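Side-chain contacts in apoptosis regulator Bcl-2 homolog (Fowlpox virus, PDB 5TZP), which blocks apoptosis of the infected host cell by sequestering several proapoptotic Bcl-2 proteins, BAX and BAK1 among them: residues D84-W88 and G89-T93; E120-T123 and D124-S128; N21-Q24 and N25-E29. All coordinates share one frame; numbering follows the deposited sequence.

All three contacts are local, between side chains three to five residues apart, in the all-helical Bcl-2 fold; contacts 2 and 3 lie within helices, and contact 1 joins a loop to the start of helix 88-105. Contact 1 belongs to the BH1 motif and faces the bound Bik BH3 peptide. Contact 2, on helix 115-136, whose first half belongs to BH2, has its centre about 12 Å from that of contact 1 and touches it through Ile86 CD1 and Ile126 CG2, 3.9 Å apart. Contact 2 also meets contact 3, on helix 14-32, where Thr123 OG1 lies 3.6 Å from Ile23 CD1. Contacts 1 and 3, with centres about 17 Å apart, do not touch and lie on opposite sides of the chain's centre.

Contact 1. Residues D84-W88 and G89-T93; sequences DKINW and GRIIT
Arg90 reaches back from the first turn of helix 88-105 along the loop that precedes it, meeting Asn87 near its root and Lys85 at its tip. CB lies by Asn87 O, and CG is 3.4 Å from Asn87 OD1. From CG to NE the chain is extended, which carries CD past Lys85 O and sets NE near the Asn87 amide; the amide and guanidinium planes are almost perpendicular. Over one face of the guanidinium lies Lys85 CE, 3.2 Å from Arg90 NH2. NH1 donates to Val81 O, while NE makes a salt bridge with an acidic side chain of the bound peptide. Asn87 ND2 likewise donates to an acidic side chain of the peptide, and Lys85 NZ makes a long, weak ion pair with one, so both basic groups turn to the peptide's acids.

Asn87 is the N-cap: its OD1 accepts from Arg90 N at 2.8 Å, the donor lying nearly along the C=O axis. With chi1 at 61° CG stands between the backbone N and the carbonyl carbon, which turns OD1 to this first-turn NH. Behind the cap, Ile91 CD1 sits over the six-membered ring of Trp88, 4.1 Å from its centroid, and 3.7 Å from Ile86 CD1. The indole NE1 donates to Gln137 OE1, and its ring meets that of Trp133. Asn87 to Arg90 form the BH1 signature NWGR, in which the asparagine caps the helix and the arginine is presented to an acidic residue of the BH3 ligand, as in other Bcl-2 proteins.

Contact 2. Residues E120-T123 and D124-S128; sequences EAIT and DAILS
Ile122 and Ile126 lie side by side one turn apart on helix 115-136, in the part of the Bcl-2 fold where the BH2 motif gives way to the following turns. Apolar contacts come first. Ile122 CG2, anti to its own backbone N, meets Ile126 CD1 at 4.0 Å, both side chains pointing the same way. Thr123 and Leu127 repeat this arrangement on an adjoining strip of the helix: the methyl CG2 of Thr123 is 3.9 Å from Leu127 CD1. Around these pairs the fold closes in from several sides. Ile122 packs on Ile94 and Cys98 of helix 88-105, Thr123 on Tyr16 and Ile23 of helix 14-32, and Ile126 on Leu82 and Ile86.

Backbone hydrogen bonds form a second group, running from each NH to the carbonyl four residues earlier: Asp124 N to Glu120 O, Ala125 N to Ala121 O, Ile126 N to Ile122 O, and Leu127 N to Thr123 O at 2.9 Å.

Polar side chains make the third group. Thr123 has its hydroxyl beside the backbone N (chi1 -61°), from where OG1 bonds to Ser119 O, one turn earlier, while the methyl is left to meet Leu127. The carboxylate of Asp124 folds back over the preceding turn, its CG 3.2 Å from Glu120 O; OD2 of Asp124 lies 3.3 Å from Glu120 O, two acceptors with no bond between them. Glu120 OE2 and Asp124 OD2, like charges not in contact, are 6.0 Å apart. Asp124 O accepts twice from Ser128, at the segment's far end, the donors coming from opposite faces of its plane: Ser128 N at 2.8 Å and Ser128 OG at 2.9 Å.

Contact 3. Residues N21-Q24 and N25-E29; sequences NMIQ and NYIIE. With SO4 (sulfate ion), chain O.
Asn25 turns its amide back to Asn21 on helix 14-32, the amino-terminal helix of this Bcl-2 fold. Its ND2 donates to Asn21 O at 2.9 Å, with an N-H...O angle of 151°, and its backbone N donates to the same oxygen. The two donors arrive from opposite faces of the carbonyl plane, the backbone N lying well above it. At the far side of the amide, Asn25 OD1 accepts from Arg36 NH2, so both ends of the group are held and its rotation is fixed; Phe39 packs on the same side chain.

Gln24, the other large contributor, passes across Ile28 at a slant, its CG 4.0 Å from Ile28 CD1. Ile28 CG1 in turn lies 3.2 Å from Gln24 O, which accepts from Ile28 N. Ile23 CG2 meets Ile27 CD1 on the face turned to helices 88-105 and 115-136. Gln24 has CG anti to the backbone N (chi1 -167°) and continues extended, leading its amide out past Ile28. There NE2 donates to Asp115 OD2 and to a sulfate ion, most likely picked up from the crystallisation solution, in a short, clearly bent bond (134°) with 2.6 Å between Gln24 NE2 and sulfate O3.

Contact 1. Residues D84-W88 and G89-T93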
loop_
_atom_site.group_PDB
_atom_site.type_symbol
_atom_site.label_atom_id
_atom_site.label_comp_id
_atom_site.label_asym_id
_atom_site.label_seq_id
_atom_site.Cartn_x
_atom_site.Cartn_y
_atom_site.Cartn_z
ATOM N N ASP A 84 -1.985 -13.917 7.275
ATOM C CA ASP A 84 -2.194 -14.329 8.665
ATOM C C ASP A 84 -2.428 -13.192 9.621
ATOM O O ASP A 84 -2.990 -13.444 10.692
ATOM C CB ASP A 84 -0.971 -15.081 9.272
ATOM C CG ASP A 84 -0.680 -16.372 8.581
ATOM O OD1 ASP A 84 -1.563 -16.917 7.835
ATOM O OD2 ASP A 84 0.459 -16.874 8.791
ATOM N N LYS A 85 -1.908 -12.008 9.341
ATOM C CA LYS A 85 -2.158 -10.890 10.228
ATOM C C LYS A 85 -2.009 -9.568 9.515
ATOM O O LYS A 85 -1.339 -9.461 8.471
ATOM C CB LYS A 85 -1.259 -10.901 11.444
ATOM C CG LYS A 85 0.044 -10.429 11.254
ATOM C CD LYS A 85 0.714 -10.072 12.601
ATOM C CE LYS A 85 2.154 -9.612 12.324
ATOM N NZ LYS A 85 3.093 -9.432 13.468
ATOM N N ILE A 86 -2.671 -8.544 10.064
ATOM C CA ILE A 86 -2.590 -7.199 9.535
ATOM C C ILE A 86 -2.081 -6.263 10.639
ATOM O O ILE A 86 -2.306 -6.503 11.851
ATOM C CB ILE A 86 -3.955 -6.732 8.992
ATOM C CG1 ILE A 86 -3.884 -5.476 8.138
ATOM C CG2 ILE A 86 -4.977 -6.475 10.173
ATOM C CD1 ILE A 86 -5.139 -5.251 7.328
ATOM N N ASN A 87 -1.389 -5.192 10.243
ATOM C CA ASN A 87 -1.066 -4.059 11.095
ATOM C C ASN A 87 -0.797 -2.878 10.190
ATOM O O ASN A 87 -0.720 -3.039 8.967
ATOM C CB ASN A 87 0.081 -4.338 12.091
ATOM C CG ASN A 87 1.372 -4.680 11.448
ATOM O OD1 ASN A 87 1.765 -3.980 10.483
ATOM N ND2 ASN A 87 2.114 -5.630 11.996
ATOM N N TRP A 88 -0.684 -1.686 10.742
ATOM C CA TRP A 88 -0.547 -0.509 9.920
ATOM C C TRP A 88 0.786 -0.466 9.207
ATOM O O TRP A 88 0.850 0.011 8.052
ATOM C CB TRP A 88 -0.772 0.787 10.718
ATOM C CG TRP A 88 -2.206 1.007 10.949
ATOM C CD1 TRP A 88 -2.871 0.923 12.187
ATOM C CD2 TRP A 88 -3.202 1.375 9.988
ATOM N NE1 TRP A 88 -4.183 1.174 11.976
ATOM C CE2 TRP A 88 -4.452 1.451 10.658
ATOM C CE3 TRP A 88 -3.167 1.608 8.615
ATOM C CZ2 TRP A 88 -5.604 1.781 9.997
ATOM C CZ3 TRP A 88 -4.348 1.920 7.974
ATOM C CH2 TRP A 88 -5.530 2.013 8.669
ATOM N N GLY A 89 1.879 -0.955 9.780
ATOM C CA GLY A 89 3.134 -0.992 9.038
ATOM C C GLY A 89 3.054 -1.848 7.795
ATOM O O GLY A 89 3.659 -1.515 6.779
ATOM N N ARG A 90 2.369 -2.974 7.896
ATOM C CA ARG A 90 2.149 -3.866 6.767
ATOM C C ARG A 90 1.338 -3.164 5.678
ATOM O O ARG A 90 1.627 -3.287 4.474
ATOM C CB ARG A 90 1.524 -5.183 7.177
ATOM C CG ARG A 90 2.563 -6.072 7.944
ATOM C CD ARG A 90 1.948 -7.324 8.400
ATOM N NE ARG A 90 2.907 -8.145 9.154
ATOM C CZ ARG A 90 2.963 -9.465 9.037
ATOM N NH1 ARG A 90 2.252 -10.151 8.151
ATOM N NH2 ARG A 90 3.956 -10.057 9.711
ATOM N N ILE A 91 0.251 -2.505 6.084
ATOM C CA ILE A 91 -0.607 -1.757 5.139
ATOM C C ILE A 91 0.212 -0.698 4.446
ATOM O O ILE A 91 0.152 -0.558 3.218
ATOM C CB ILE A 91 -1.840 -1.179 5.873
ATOM C CG1 ILE A 91 -2.762 -2.310 6.275
ATOM C CG2 ILE A 91 -2.572 -0.179 4.970
ATOM C CD1 ILE A 91 -3.889 -1.820 7.256
ATOM N N ILE A 92 0.962 0.084 5.196
ATOM C CA ILE A 92 1.782 1.152 4.626
ATOM C C ILE A 92 2.790 0.556 3.669
ATOM O O ILE A 92 2.999 1.084 2.558
ATOM C CB ILE A 92 2.512 1.932 5.730
ATOM C CG1 ILE A 92 1.450 2.785 6.471
ATOM C CG2 ILE A 92 3.663 2.754 5.187
ATOM C CD1 ILE A 92 1.918 3.213 7.900
ATOM N N THR A 93 3.429 -0.544 4.040
ATOM C CA THR A 93 4.450 -1.122 3.186
ATOM C C THR A 93 3.844 -1.660 1.891
ATOM O O THR A 93 4.413 -1.475 0.810
ATOM C CB THR A 93 5.225 -2.221 3.912
ATOM O OG1 THR A 93 5.894 -1.624 5.036
ATOM C CG2 THR A 93 6.255 -2.846 3.069
#

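Contact 2. Residues E120-T123 and D124-S128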
loop_
_atom_site.group_PDB
_atom_site.type_symbol
_atom_site.label_atom_id
_atom_site.label_comp_id
_atom_site.label_asym_id
_atom_site.label_seq_id
_atom_site.Cartn_x
_atom_site.Cartn_y
_atom_site.Cartn_z
ATOM N N GLU A 120 -7.676 -1.838 -6.156
ATOM C CA GLU A 120 -8.733 -2.805 -5.855
ATOM C C GLU A 120 -8.160 -4.058 -5.214
ATOM O O GLU A 120 -8.749 -4.618 -4.259
ATOM C CB GLU A 120 -9.543 -3.181 -7.111
ATOM C CG GLU A 120 -10.417 -1.980 -7.584
ATOM C CD GLU A 120 -11.159 -2.213 -8.902
ATOM O OE1 GLU A 120 -11.790 -1.245 -9.345
ATOM O OE2 GLU A 120 -11.103 -3.345 -9.425
ATOM N N ALA A 121 -7.022 -4.509 -5.687
ATOM C CA ALA A 121 -6.396 -5.714 -5.096
ATOM C C ALA A 121 -6.011 -5.465 -3.635
ATOM O O ALA A 121 -6.199 -6.307 -2.767
ATOM C CB ALA A 121 -5.193 -6.135 -5.916
ATOM N N ILE A 122 -5.442 -4.290 -3.341
ATOM C CA ILE A 122 -5.057 -3.990 -1.967
ATOM C C ILE A 122 -6.322 -3.926 -1.107
ATOM O O ILE A 122 -6.379 -4.489 0.006
ATOM C CB ILE A 122 -4.266 -2.689 -1.866
ATOM C CG1 ILE A 122 -2.932 -2.814 -2.606
ATOM C CG2 ILE A 122 -4.043 -2.346 -0.367
ATOM C CD1 ILE A 122 -2.256 -1.489 -2.847
ATOM N N THR A 123 -7.351 -3.212 -1.602
ATOM C CA THR A 123 -8.592 -3.077 -0.840
ATOM C C THR A 123 -9.181 -4.453 -0.526
ATOM O O THR A 123 -9.590 -4.740 0.590
ATOM C CB THR A 123 -9.578 -2.228 -1.651
ATOM O OG1 THR A 123 -8.992 -0.925 -1.851
ATOM C CG2 THR A 123 -10.870 -2.069 -0.938
ATOM N N ASP A 124 -9.252 -5.316 -1.531
ATOM C CA ASP A 124 -9.835 -6.651 -1.374
ATOM C C ASP A 124 -9.030 -7.475 -0.394
ATOM O O ASP A 124 -9.591 -8.220 0.425
ATOM C CB ASP A 124 -9.872 -7.384 -2.703
ATOM C CG ASP A 124 -10.920 -6.860 -3.652
ATOM O OD1 ASP A 124 -11.813 -6.159 -3.262
ATOM O OD2 ASP A 124 -10.776 -7.196 -4.862
ATOM N N ALA A 125 -7.699 -7.361 -0.442
ATOM C CA ALA A 125 -6.852 -8.126 0.481
ATOM C C ALA A 125 -7.048 -7.674 1.922
ATOM O O ALA A 125 -7.021 -8.506 2.849
ATOM C CB ALA A 125 -5.378 -7.995 0.087
ATOM N N ILE A 126 -7.226 -6.378 2.161
ATOM C CA ILE A 126 -7.543 -5.870 3.488
ATOM C C ILE A 126 -8.907 -6.331 3.935
ATOM O O ILE A 126 -9.078 -6.922 5.039
ATOM C CB ILE A 126 -7.441 -4.357 3.533
ATOM C CG1 ILE A 126 -5.975 -3.980 3.307
ATOM C CG2 ILE A 126 -7.909 -3.837 4.902
ATOM C CD1 ILE A 126 -5.730 -2.478 3.212
ATOM N N LEU A 127 -9.914 -6.111 3.101
ATOM C CA LEU A 127 -11.310 -6.260 3.579
ATOM C C LEU A 127 -11.820 -7.690 3.531
ATOM O O LEU A 127 -12.740 -8.027 4.271
ATOM C CB LEU A 127 -12.237 -5.266 2.906
ATOM C CG LEU A 127 -11.898 -3.805 3.087
ATOM C CD1 LEU A 127 -12.847 -2.986 2.254
ATOM C CD2 LEU A 127 -11.924 -3.368 4.541
ATOM N N SER A 128 -11.175 -8.559 2.748
ATOM C CA SER A 128 -11.632 -9.932 2.718
ATOM C C SER A 128 -11.442 -10.633 4.049
ATOM O O SER A 128 -12.258 -11.516 4.403
ATOM C CB SER A 128 -11.010 -10.719 1.575
ATOM O OG SER A 128 -9.634 -10.798 1.799
#

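Contact 3. Residues N21-Q24 and N25-E29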
loop_
_atom_site.group_PDB
_atom_site.type_symbol
_atom_site.label_atom_id
_atom_site.label_comp_id
_atom_site.label_asym_id
_atom_site.label_seq_id
_atom_site.Cartn_x
_atom_site.Cartn_y
_atom_site.Cartn_z
ATOM N N ASN A 21 -10.827 4.573 -2.013
ATOM C CA ASN A 21 -10.612 5.965 -2.424
ATOM C C ASN A 21 -9.305 6.531 -1.861
ATOM O O ASN A 21 -8.632 7.293 -2.522
ATOM C CB ASN A 21 -11.815 6.797 -1.983
ATOM C CG ASN A 21 -11.778 8.189 -2.486
ATOM O OD1 ASN A 21 -11.543 9.088 -1.702
ATOM N ND2 ASN A 21 -11.993 8.391 -3.786
ATOM N N MET A 22 -8.937 6.160 -0.627
ATOM C CA MET A 22 -7.669 6.589 -0.054
ATOM C C MET A 22 -6.497 5.998 -0.801
ATOM O O MET A 22 -5.575 6.703 -1.210
ATOM C CB MET A 22 -7.657 6.124 1.385
ATOM C CG MET A 22 -6.412 6.538 2.120
ATOM S SD MET A 22 -6.322 8.302 2.512
ATOM C CE MET A 22 -7.200 8.405 4.051
ATOM N N ILE A 23 -6.517 4.686 -1.009
ATOM C CA ILE A 23 -5.406 4.004 -1.660
ATOM C C ILE A 23 -5.218 4.505 -3.091
ATOM O O ILE A 23 -4.097 4.825 -3.527
ATOM C CB ILE A 23 -5.670 2.497 -1.636
ATOM C CG1 ILE A 23 -5.648 1.960 -0.204
ATOM C CG2 ILE A 23 -4.615 1.785 -2.517
ATOM C CD1 ILE A 23 -6.263 0.613 -0.003
ATOM N N GLN A 24 -6.302 4.541 -3.860
ATOM C CA GLN A 24 -6.198 4.908 -5.276
ATOM C C GLN A 24 -5.777 6.358 -5.448
ATOM O O GLN A 24 -4.917 6.667 -6.276
ATOM C CB GLN A 24 -7.502 4.618 -5.995
ATOM C CG GLN A 24 -7.348 4.671 -7.517
ATOM C CD GLN A 24 -8.468 4.097 -8.289
ATOM O OE1 GLN A 24 -9.503 3.760 -7.737
ATOM N NE2 GLN A 24 -8.341 4.066 -9.587
ATOM N N ASN A 25 -6.294 7.285 -4.613
ATOM C CA ASN A 25 -5.822 8.677 -4.699
ATOM C C ASN A 25 -4.334 8.767 -4.388
ATOM O O ASN A 25 -3.635 9.534 -5.062
ATOM C CB ASN A 25 -6.685 9.590 -3.845
ATOM C CG ASN A 25 -7.881 10.026 -4.608
ATOM O OD1 ASN A 25 -7.764 10.775 -5.547
ATOM N ND2 ASN A 25 -9.051 9.583 -4.184
ATOM N N TYR A 26 -3.813 8.036 -3.384
ATOM C CA TYR A 26 -2.376 8.082 -3.107
ATOM C C TYR A 26 -1.595 7.590 -4.324
ATOM O O TYR A 26 -0.614 8.213 -4.749
ATOM C CB TYR A 26 -2.009 7.321 -1.825
ATOM C CG TYR A 26 -0.514 7.293 -1.669
ATOM C CD1 TYR A 26 0.182 8.450 -1.459
ATOM C CD2 TYR A 26 0.182 6.167 -1.927
ATOM C CE1 TYR A 26 1.602 8.469 -1.436
ATOM C CE2 TYR A 26 1.580 6.194 -1.927
ATOM C CZ TYR A 26 2.226 7.322 -1.706
ATOM O OH TYR A 26 3.612 7.371 -1.754
ATOM N N ILE A 27 -2.004 6.466 -4.917
ATOM C CA ILE A 27 -1.253 5.916 -6.043
ATOM C C ILE A 27 -1.302 6.897 -7.213
ATOM O O ILE A 27 -0.291 7.133 -7.902
ATOM C CB ILE A 27 -1.775 4.526 -6.407
ATOM C CG1 ILE A 27 -1.391 3.562 -5.285
ATOM C CG2 ILE A 27 -1.155 4.049 -7.719
ATOM C CD1 ILE A 27 -1.910 2.152 -5.427
ATOM N N ILE A 28 -2.440 7.558 -7.444
ATOM C CA ILE A 28 -2.513 8.611 -8.474
ATOM C C ILE A 28 -1.532 9.745 -8.164
ATOM O O ILE A 28 -0.824 10.208 -9.068
ATOM C CB ILE A 28 -3.963 9.080 -8.593
ATOM C CG1 ILE A 28 -4.825 7.970 -9.228
ATOM C CG2 ILE A 28 -3.986 10.358 -9.464
ATOM C CD1 ILE A 28 -6.271 8.250 -9.059
ATOM N N GLU A 29 -1.494 10.210 -6.926
ATOM C CA GLU A 29 -0.563 11.273 -6.573
ATOM C C GLU A 29 0.892 10.850 -6.823
ATOM O O GLU A 29 1.710 11.607 -7.379
ATOM C CB GLU A 29 -0.778 11.765 -5.144
ATOM C CG GLU A 29 0.299 12.828 -4.753
ATOM C CD GLU A 29 -0.000 13.650 -3.577
ATOM O OE1 GLU A 29 0.911 14.420 -3.210
ATOM O OE2 GLU A 29 -1.139 13.691 -3.054
HETATM S S SO4 O . -10.219 2.820 -12.591
HETATM O O1 SO4 O . -9.341 2.374 -13.701
HETATM O O2 SO4 O . -11.504 3.370 -13.130
HETATM O O3 SO4 O . -9.447 3.836 -11.904
HETATM O O4 SO4 O . -10.540 1.710 -11.673
#